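Local coordinates for protein uncharacterized peptidase Lmo0363 (Listeria monocytogenes, PDB 3L4E) that is uncharacterised but probably acts as a serine-type peptidase of the S51 family, similar to peptidase E, at residues V30-T35 with F82-G87; E61-A66 with T75-N80. One frame throughout, in Å; residues are numbered along the deposited sequence. Where two conformers were deposited one is given.

After strand 4-8 and helix 15-21 the chain lays down strand 29-33, then runs through helix 44-55 to strand 59-62 at one edge of the main sheet. The residues after that strand lead into helix 70-79, whose last turn folds back against E61-A66; this is contact 2, and it closes a short loop. The chain then enters strand 82-85, which pairs with strand 29-33 in contact 1 and closes a longer loop that contains the whole of contact 2. Strand 29-33, which also pairs with 59-62, lies between the other two strands. The contacts also meet directly: T35 OG1 hydrogen-bonds D64 OD1, and N80 ND2 reaches T31 OG1, tying edge strand, helix and inner strands together.

Contact 1. Residues V30-T35 with F82-G87; sequences VTFIPT and FIYVTG
V30 to I33 pair in register with F82 to V85 as neighbouring parallel strands inside the main sheet of this S51-family α/β fold, their axes 4.5 Å apart and inclined by 17°. Four backbone hydrogen bonds join them, running from T31 N to F82 O, Y84 N to T31 O, I33 N to Y84 O (2.7 Å) and T86 N to I33 O. On one face F32 and Y84 lie side by side and point the same way, each with CG anti to its backbone N. Their planes are only 20° from parallel, yet the rings are slid apart and barely overlap, with centroids 5.0 Å apart; the closest approach is F32 CE1 to Y84 CE1 at 3.4 Å. V30 continues this face, setting CG1 3.6 Å from Y84 CB and turning CG2 to CD2 of F82. Helix 44-55 covers the aromatic pair through L53, and F11 meets the Y84 ring edge-to-face. The other face is aliphatic: CD1 of I33 touches CG2 of both I83 and V85.

Past the strand ends, T86 crosses F32 at about a right angle and brings CG2 to 3.5 Å from F32 CZ. The same methyl lies in plane at the edge of the Y84 ring, so it borders both aromatics. The T86 side chain is about 8 Å from that of S120, probably the catalytic serine, which places this end of the strand pair near the likely active site. With T86 OG1 between the backbone N and the carbonyl carbon (chi1 76°), the hydroxyl donates to G87 O, while a water bridges the backbones by donating to I33 O and T86 O, 2.9 Å from the former.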
ATOM      1  N   VAL A  30      -9.418  -6.591   9.104  1.00 19.28           N
ATOM      2  CA  VAL A  30      -8.663  -5.875   8.080  1.00 18.23           C
ATOM      3  C   VAL A  30      -9.508  -5.721   6.820  1.00 22.28           C
ATOM      4  O   VAL A  30     -10.030  -6.706   6.314  1.00 21.42           O
ATOM      5  CB  VAL A  30      -7.386  -6.663   7.705  1.00 18.70           C
ATOM      6  CG1 VAL A  30      -6.579  -5.943   6.624  1.00 16.39           C
ATOM      7  CG2 VAL A  30      -6.535  -6.911   8.937  1.00 20.28           C
ATOM      8  N   THR A  31      -9.647  -4.490   6.328  1.00 18.30           N
ATOM      9  CA  THR A  31     -10.160  -4.256   4.984  1.00 18.65           C
ATOM     10  C   THR A  31      -8.995  -4.481   4.031  1.00 20.39           C
ATOM     11  O   THR A  31      -8.034  -3.708   4.026  1.00 16.73           O
ATOM     12  CB  THR A  31     -10.697  -2.818   4.803  1.00 18.52           C
ATOM     13  OG1 THR A  31     -11.805  -2.608   5.681  1.00 22.14           O
ATOM     14  CG2 THR A  31     -11.163  -2.601   3.377  1.00 20.02           C
ATOM     15  N   PHE A  32      -9.089  -5.545   3.240  1.00 15.26           N
ATOM     16  CA  PHE A  32      -7.996  -6.032   2.395  1.00 16.08           C
ATOM     17  C   PHE A  32      -8.337  -5.680   0.952  1.00 17.68           C
ATOM     18  O   PHE A  32      -9.298  -6.211   0.396  1.00 19.83           O
ATOM     19  CB  PHE A  32      -7.902  -7.558   2.595  1.00 17.44           C
ATOM     20  CG  PHE A  32      -6.799  -8.242   1.843  1.00 13.96           C
ATOM     21  CD1 PHE A  32      -5.529  -8.342   2.389  1.00 15.32           C
ATOM     22  CD2 PHE A  32      -7.053  -8.862   0.620  1.00 17.07           C
ATOM     23  CE1 PHE A  32      -4.508  -9.021   1.713  1.00 16.00           C
ATOM     24  CE2 PHE A  32      -6.040  -9.529  -0.066  1.00 16.81           C
ATOM     25  CZ  PHE A  32      -4.766  -9.611   0.484  1.00 19.47           C
ATOM     26  N   ILE A  33      -7.558  -4.769   0.367  1.00 12.89           N
ATOM     27  CA  ILE A  33      -7.831  -4.229  -0.968  1.00 12.45           C
ATOM     28  C   ILE A  33      -6.816  -4.748  -1.992  1.00 13.20           C
ATOM     29  O   ILE A  33      -5.668  -4.317  -1.997  1.00 13.90           O
ATOM     30  CB  ILE A  33      -7.804  -2.686  -0.943  1.00 13.43           C
ATOM     31  CG1 ILE A  33      -8.878  -2.154   0.018  1.00 15.93           C
ATOM     32  CG2 ILE A  33      -7.992  -2.120  -2.356  1.00 15.17           C
ATOM     33  CD1 ILE A  33      -8.727  -0.674   0.334  1.00 16.59           C
ATOM     34  N   PRO A  34      -7.226  -5.713  -2.830  1.00 14.96           N
ATOM     35  CA  PRO A  34      -6.319  -6.325  -3.807  1.00 16.03           C
ATOM     36  C   PRO A  34      -6.449  -5.710  -5.205  1.00 15.69           C
ATOM     37  O   PRO A  34      -5.914  -6.250  -6.173  1.00 16.42           O
ATOM     38  CB  PRO A  34      -6.800  -7.777  -3.838  1.00 18.31           C
ATOM     39  CG  PRO A  34      -8.289  -7.642  -3.656  1.00 18.13           C
ATOM     40  CD  PRO A  34      -8.498  -6.458  -2.725  1.00 15.36           C
ATOM     41  N   THR A  35      -7.147  -4.585  -5.299  1.00 13.81           N
ATOM     42  CA  THR A  35      -7.448  -3.945  -6.584  1.00 15.53           C
ATOM     43  C   THR A  35      -6.249  -3.765  -7.524  1.00 15.06           C
ATOM     44  O   THR A  35      -6.358  -3.994  -8.728  1.00 17.08           O
ATOM     45  CB  THR A  35      -8.119  -2.590  -6.343  1.00 16.04           C
ATOM     46  OG1 THR A  35      -9.280  -2.791  -5.520  1.00 17.53           O
ATOM     47  CG2 THR A  35      -8.520  -1.920  -7.661  1.00 18.54           C
ATOM     48  N   PHE A  82      -8.174  -2.162  10.452  1.00 20.09           N
ATOM     49  CA  PHE A  82      -7.017  -1.826   9.625  1.00 16.90           C
ATOM     50  C   PHE A  82      -7.406  -1.747   8.164  1.00 17.15           C
ATOM     51  O   PHE A  82      -8.418  -2.312   7.759  1.00 18.07           O
ATOM     52  CB  PHE A  82      -5.918  -2.885   9.757  1.00 16.24           C
ATOM     53  CG  PHE A  82      -5.486  -3.155  11.173  1.00 22.32           C
ATOM     54  CD1 PHE A  82      -5.522  -2.163  12.132  1.00 26.52           C
ATOM     55  CD2 PHE A  82      -5.025  -4.409  11.535  1.00 29.40           C
ATOM     56  CE1 PHE A  82      -5.119  -2.420  13.425  1.00 28.95           C
ATOM     57  CE2 PHE A  82      -4.619  -4.670  12.828  1.00 34.21           C
ATOM     58  CZ  PHE A  82      -4.666  -3.677  13.774  1.00 27.92           C
ATOM     59  N   ILE A  83      -6.591  -1.039   7.382  1.00 15.73           N
ATOM     60  CA  ILE A  83      -6.726  -1.010   5.930  1.00 13.60           C
ATOM     61  C   ILE A  83      -5.438  -1.582   5.344  1.00 12.26           C
ATOM     62  O   ILE A  83      -4.353  -1.168   5.734  1.00 16.00           O
ATOM     63  CB  ILE A  83      -6.928   0.440   5.410  1.00 15.16           C
ATOM     64  CG1 ILE A  83      -8.176   1.075   6.038  1.00 17.82           C
ATOM     65  CG2 ILE A  83      -7.031   0.467   3.877  1.00 17.69           C
ATOM     66  CD1 ILE A  83      -8.221   2.597   5.918  1.00 19.10           C
ATOM     67  N   TYR A  84      -5.551  -2.543   4.429  1.00 13.17           N
ATOM     68  CA  TYR A  84      -4.376  -3.164   3.813  1.00 12.18           C
ATOM     69  C   TYR A  84      -4.539  -3.100   2.305  1.00 12.03           C
ATOM     70  O   TYR A  84      -5.556  -3.534   1.770  1.00 13.91           O
ATOM     71  CB  TYR A  84      -4.286  -4.623   4.253  1.00 15.08           C
ATOM     72  CG  TYR A  84      -3.136  -5.442   3.696  1.00 11.63           C
ATOM     73  CD1 TYR A  84      -3.118  -5.843   2.356  1.00 13.75           C
ATOM     74  CD2 TYR A  84      -2.099  -5.867   4.527  1.00 14.39           C
ATOM     75  CE1 TYR A  84      -2.084  -6.628   1.853  1.00 13.21           C
ATOM     76  CE2 TYR A  84      -1.061  -6.640   4.040  1.00 12.53           C
ATOM     77  CZ  TYR A  84      -1.057  -7.021   2.705  1.00 12.06           C
ATOM     78  OH  TYR A  84      -0.020  -7.799   2.236  1.00 13.36           O
ATOM     79  N   VAL A  85      -3.524  -2.577   1.625  1.00 11.04           N
ATOM     80  CA  VAL A  85      -3.560  -2.447   0.173  1.00 11.14           C
ATOM     81  C   VAL A  85      -2.428  -3.265  -0.435  1.00 10.28           C
ATOM     82  O   VAL A  85      -1.252  -2.996  -0.170  1.00 12.75           O
ATOM     83  CB  VAL A  85      -3.463  -0.970  -0.254  1.00 11.53           C
ATOM     84  CG1 VAL A  85      -3.435  -0.841  -1.789  1.00 14.73           C
ATOM     85  CG2 VAL A  85      -4.625  -0.174   0.339  1.00 12.60           C
ATOM     86  N   THR A  86      -2.787  -4.268  -1.241  1.00 11.40           N
ATOM     87  CA  THR A  86      -1.798  -5.161  -1.842  1.00 12.60           C
ATOM     88  C   THR A  86      -1.018  -4.463  -2.946  1.00 12.15           C
ATOM     89  O   THR A  86      -1.443  -3.427  -3.465  1.00 12.08           O
ATOM     90  CB  THR A  86      -2.440  -6.408  -2.489  1.00 14.78           C
ATOM     91  OG1 THR A  86      -3.039  -6.033  -3.743  1.00 14.03           O
ATOM     92  CG2 THR A  86      -3.487  -7.061  -1.577  1.00 14.72           C
ATOM     93  N   GLY A  87       0.114  -5.051  -3.318  1.00 11.82           N
ATOM     94  CA  GLY A  87       0.843  -4.611  -4.491  1.00 14.27           C
ATOM     95  C   GLY A  87       0.062  -4.831  -5.775  1.00 14.26           C
ATOM     96  O   GLY A  87      -1.039  -5.378  -5.767  1.00 14.21           O
TER
HETATM   97  O   HOH W   1     -11.038  -0.565   7.301  1.00 26.30           O
HETATM   98  O   HOH W   2      -4.328  -3.109  -4.249  1.00 14.01           O

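Contact 2. Residues E61-A66 with T75-N80; sequences EELDIA and TKLRKN
E61 and E62 end a strand, and L63 carries the chain on past the last turn of helix 70-79, the backbones coming nearest at L63 and K76 with CA atoms 7.5 Å apart. At the helix end, in the conformer of E61 described here, one of two, its carboxylate meets two consecutive residues. K79 comes across the E61 side chain at about a right angle, its own chain bent at chi3 (80°) and chi4, and NZ forms a salt bridge with E61 OE2 at 2.9 Å, on the syn side and close to the carboxylate plane; its bond to OE1 is weak. N80 ND2 donates to E61 OE1 at 3.0 Å from above that plane, the amide standing 88° to the carboxylate. K79 NZ also donates to N80 OD1 at 2.7 Å, which in this conformer closes a ring of bonds among the three side chains; K79 NZ on OD1 and T31 OG1 on ND2 should help to hold the N80 amide. One turn earlier, K76 reaches out fully extended beyond CG to give NZ to E62 O at 2.9 Å, and a salt bridge to E68 engages the same ammonium group. Its aliphatic part is used too: CD lies 3.6 Å from L63 CD1, while L63 CD2 rests on CG of L77. The contact thus fastens edge strand 59-62 to helix 70-79 away from the probable catalytic residues S120 and H161, with L63 and L77 both packing on T31 of strand 29-33 and L77 also meeting L105 and I106 of helix 102-111.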
ATOM      1  N   GLU A  61     -11.135  -9.167   5.438  0.68 24.61           N
ATOM      2  CA  GLU A  61     -12.338  -8.911   4.655  0.68 25.54           C
ATOM      3  C   GLU A  61     -12.005  -8.191   3.350  0.68 24.08           C
ATOM      4  O   GLU A  61     -11.577  -7.035   3.360  0.68 26.30           O
ATOM      5  CB  GLU A  61     -13.326  -8.079   5.469  0.68 31.11           C
ATOM      6  CG  GLU A  61     -13.843  -8.799   6.705  0.68 37.84           C
ATOM      7  CD  GLU A  61     -14.875  -7.996   7.467  0.68 44.43           C
ATOM      8  OE1 GLU A  61     -15.350  -6.972   6.929  0.68 46.94           O
ATOM      9  OE2 GLU A  61     -15.212  -8.391   8.602  0.68 48.53           O
ATOM     10  N   GLU A  62     -12.220  -8.868   2.227  1.00 24.13           N
ATOM     11  CA  GLU A  62     -11.865  -8.298   0.935  1.00 24.38           C
ATOM     12  C   GLU A  62     -12.778  -7.149   0.490  1.00 24.17           C
ATOM     13  O   GLU A  62     -13.994  -7.177   0.692  1.00 25.50           O
ATOM     14  CB  GLU A  62     -11.808  -9.390  -0.129  1.00 30.24           C
ATOM     15  CG  GLU A  62     -10.853 -10.509   0.251  1.00 34.47           C
ATOM     16  CD  GLU A  62     -10.173 -11.130  -0.945  1.00 39.07           C
ATOM     17  OE1 GLU A  62     -10.516 -10.749  -2.087  1.00 40.51           O
ATOM     18  OE2 GLU A  62      -9.295 -11.998  -0.739  1.00 39.48           O
ATOM     19  N   LEU A  63     -12.160  -6.137  -0.111  1.00 23.63           N
ATOM     20  CA  LEU A  63     -12.867  -5.005  -0.698  1.00 21.65           C
ATOM     21  C   LEU A  63     -12.178  -4.651  -2.005  1.00 19.91           C
ATOM     22  O   LEU A  63     -11.051  -4.154  -1.993  1.00 24.00           O
ATOM     23  CB  LEU A  63     -12.849  -3.791   0.247  1.00 22.27           C
ATOM     24  CG  LEU A  63     -13.440  -2.471  -0.267  1.00 24.70           C
ATOM     25  CD1 LEU A  63     -14.943  -2.612  -0.483  1.00 31.82           C
ATOM     26  CD2 LEU A  63     -13.139  -1.301   0.681  1.00 23.09           C
ATOM     27  N   ASP A  64     -12.830  -4.940  -3.133  1.00 23.34           N
ATOM     28  CA  ASP A  64     -12.295  -4.537  -4.433  1.00 21.73           C
ATOM     29  C   ASP A  64     -12.950  -3.223  -4.848  1.00 23.18           C
ATOM     30  O   ASP A  64     -14.113  -3.188  -5.245  1.00 25.88           O
ATOM     31  CB  ASP A  64     -12.506  -5.628  -5.491  1.00 28.45           C
ATOM     32  CG  ASP A  64     -11.806  -5.321  -6.818  1.00 31.36           C
ATOM     33  OD1 ASP A  64     -11.196  -4.239  -6.964  1.00 26.82           O
ATOM     34  OD2 ASP A  64     -11.866  -6.174  -7.726  1.00 33.98           O
ATOM     35  N   ILE A  65     -12.190  -2.141  -4.716  1.00 26.39           N
ATOM     36  CA  ILE A  65     -12.635  -0.804  -5.093  1.00 27.24           C
ATOM     37  C   ILE A  65     -13.167  -0.742  -6.518  1.00 30.59           C
ATOM     38  O   ILE A  65     -14.029   0.074  -6.826  1.00 29.34           O
ATOM     39  CB  ILE A  65     -11.479   0.213  -4.955  1.00 31.89           C
ATOM     40  CG1 ILE A  65     -10.910   0.175  -3.535  1.00 29.58           C
ATOM     41  CG2 ILE A  65     -11.931   1.620  -5.355  1.00 29.61           C
ATOM     42  CD1 ILE A  65     -11.929   0.448  -2.468  1.00 25.61           C
ATOM     43  N   ALA A  66     -12.650  -1.603  -7.385  1.00 27.25           N
ATOM     44  CA  ALA A  66     -13.007  -1.560  -8.799  1.00 29.94           C
ATOM     45  C   ALA A  66     -14.432  -2.030  -9.075  1.00 29.56           C
ATOM     46  O   ALA A  66     -15.014  -1.674 -10.096  1.00 36.24           O
ATOM     47  CB  ALA A  66     -12.012  -2.372  -9.623  1.00 31.17           C
ATOM     48  N   THR A  75     -18.762   1.502   4.162  1.00 42.31           N
ATOM     49  CA  THR A  75     -19.072   0.665   5.317  1.00 40.71           C
ATOM     50  C   THR A  75     -17.871  -0.138   5.806  1.00 38.60           C
ATOM     51  O   THR A  75     -17.537  -0.101   6.990  1.00 37.31           O
ATOM     52  CB  THR A  75     -20.225  -0.304   5.004  1.00 42.08           C
ATOM     53  OG1 THR A  75     -21.378   0.442   4.590  1.00 45.21           O
ATOM     54  CG2 THR A  75     -20.579  -1.139   6.232  1.00 45.92           C
ATOM     55  N   LYS A  76     -17.229  -0.865   4.895  1.00 37.26           N
ATOM     56  CA  LYS A  76     -16.086  -1.696   5.257  1.00 35.54           C
ATOM     57  C   LYS A  76     -14.936  -0.860   5.811  1.00 36.46           C
ATOM     58  O   LYS A  76     -14.365  -1.189   6.848  1.00 34.63           O
ATOM     59  CB  LYS A  76     -15.623  -2.534   4.060  1.00 35.92           C
ATOM     60  CG  LYS A  76     -16.630  -3.602   3.642  1.00 40.84           C
ATOM     61  CD  LYS A  76     -16.156  -4.413   2.442  1.00 44.72           C
ATOM     62  CE  LYS A  76     -17.106  -5.579   2.162  1.00 46.87           C
ATOM     63  NZ  LYS A  76     -16.729  -6.354   0.943  1.00 45.16           N
ATOM     64  N   LEU A  77     -14.604   0.225   5.117  1.00 34.88           N
ATOM     65  CA  LEU A  77     -13.540   1.107   5.572  1.00 32.48           C
ATOM     66  C   LEU A  77     -13.796   1.627   6.986  1.00 31.85           C
ATOM     67  O   LEU A  77     -12.862   1.761   7.784  1.00 34.25           O
ATOM     68  CB  LEU A  77     -13.340   2.271   4.593  1.00 29.55           C
ATOM     69  CG  LEU A  77     -12.599   1.898   3.306  1.00 27.66           C
ATOM     70  CD1 LEU A  77     -12.603   3.068   2.334  1.00 31.36           C
ATOM     71  CD2 LEU A  77     -11.170   1.442   3.609  1.00 26.26           C
ATOM     72  N   ARG A  78     -15.059   1.920   7.289  1.00 34.15           N
ATOM     73  CA  ARG A  78     -15.437   2.431   8.604  1.00 35.55           C
ATOM     74  C   ARG A  78     -15.453   1.347   9.678  1.00 39.22           C
ATOM     75  O   ARG A  78     -15.077   1.590  10.825  1.00 46.05           O
ATOM     76  CB  ARG A  78     -16.803   3.115   8.537  1.00 40.59           C
ATOM     77  CG  ARG A  78     -16.812   4.337   7.649  1.00 42.27           C
ATOM     78  CD  ARG A  78     -18.104   5.117   7.777  1.00 51.08           C
ATOM     79  NE  ARG A  78     -17.894   6.523   7.451  1.00 56.59           N
ATOM     80  CZ  ARG A  78     -17.490   7.433   8.330  1.00 63.22           C
ATOM     81  NH1 ARG A  78     -17.260   7.084   9.590  1.00 67.56           N
ATOM     82  NH2 ARG A  78     -17.316   8.689   7.953  1.00 62.83           N
ATOM     83  N   LYS A  79     -15.886   0.151   9.296  1.00 39.10           N
ATOM     84  CA  LYS A  79     -16.090  -0.928  10.254  1.00 39.85           C
ATOM     85  C   LYS A  79     -14.791  -1.550  10.753  1.00 36.69           C
ATOM     86  O   LYS A  79     -14.606  -1.747  11.954  1.00 38.94           O
ATOM     87  CB  LYS A  79     -16.965  -2.023   9.641  1.00 44.43           C
ATOM     88  CG  LYS A  79     -17.235  -3.187  10.580  1.00 44.99           C
ATOM     89  CD  LYS A  79     -18.196  -4.194   9.966  1.00 46.88           C
ATOM     90  CE  LYS A  79     -17.492  -5.114   8.983  1.00 52.99           C
ATOM     91  NZ  LYS A  79     -16.556  -6.044   9.676  1.00 56.22           N
ATOM     92  N   ASN A  80     -13.895  -1.865   9.827  1.00 33.39           N
ATOM     93  CA  ASN A  80     -12.728  -2.671  10.165  1.00 30.46           C
ATOM     94  C   ASN A  80     -11.575  -1.874  10.763  1.00 29.19           C
ATOM     95  O   ASN A  80     -11.445  -0.667  10.537  1.00 28.61           O
ATOM     96  CB  ASN A  80     -12.288  -3.505   8.962  1.00 27.82           C
ATOM     97  CG  ASN A  80     -13.395  -4.433   8.474  1.00 31.03           C
ATOM     98  OD1 ASN A  80     -14.117  -5.030   9.275  1.00 37.36           O
ATOM     99  ND2 ASN A  80     -13.544  -4.543   7.165  1.00 33.20           N
TER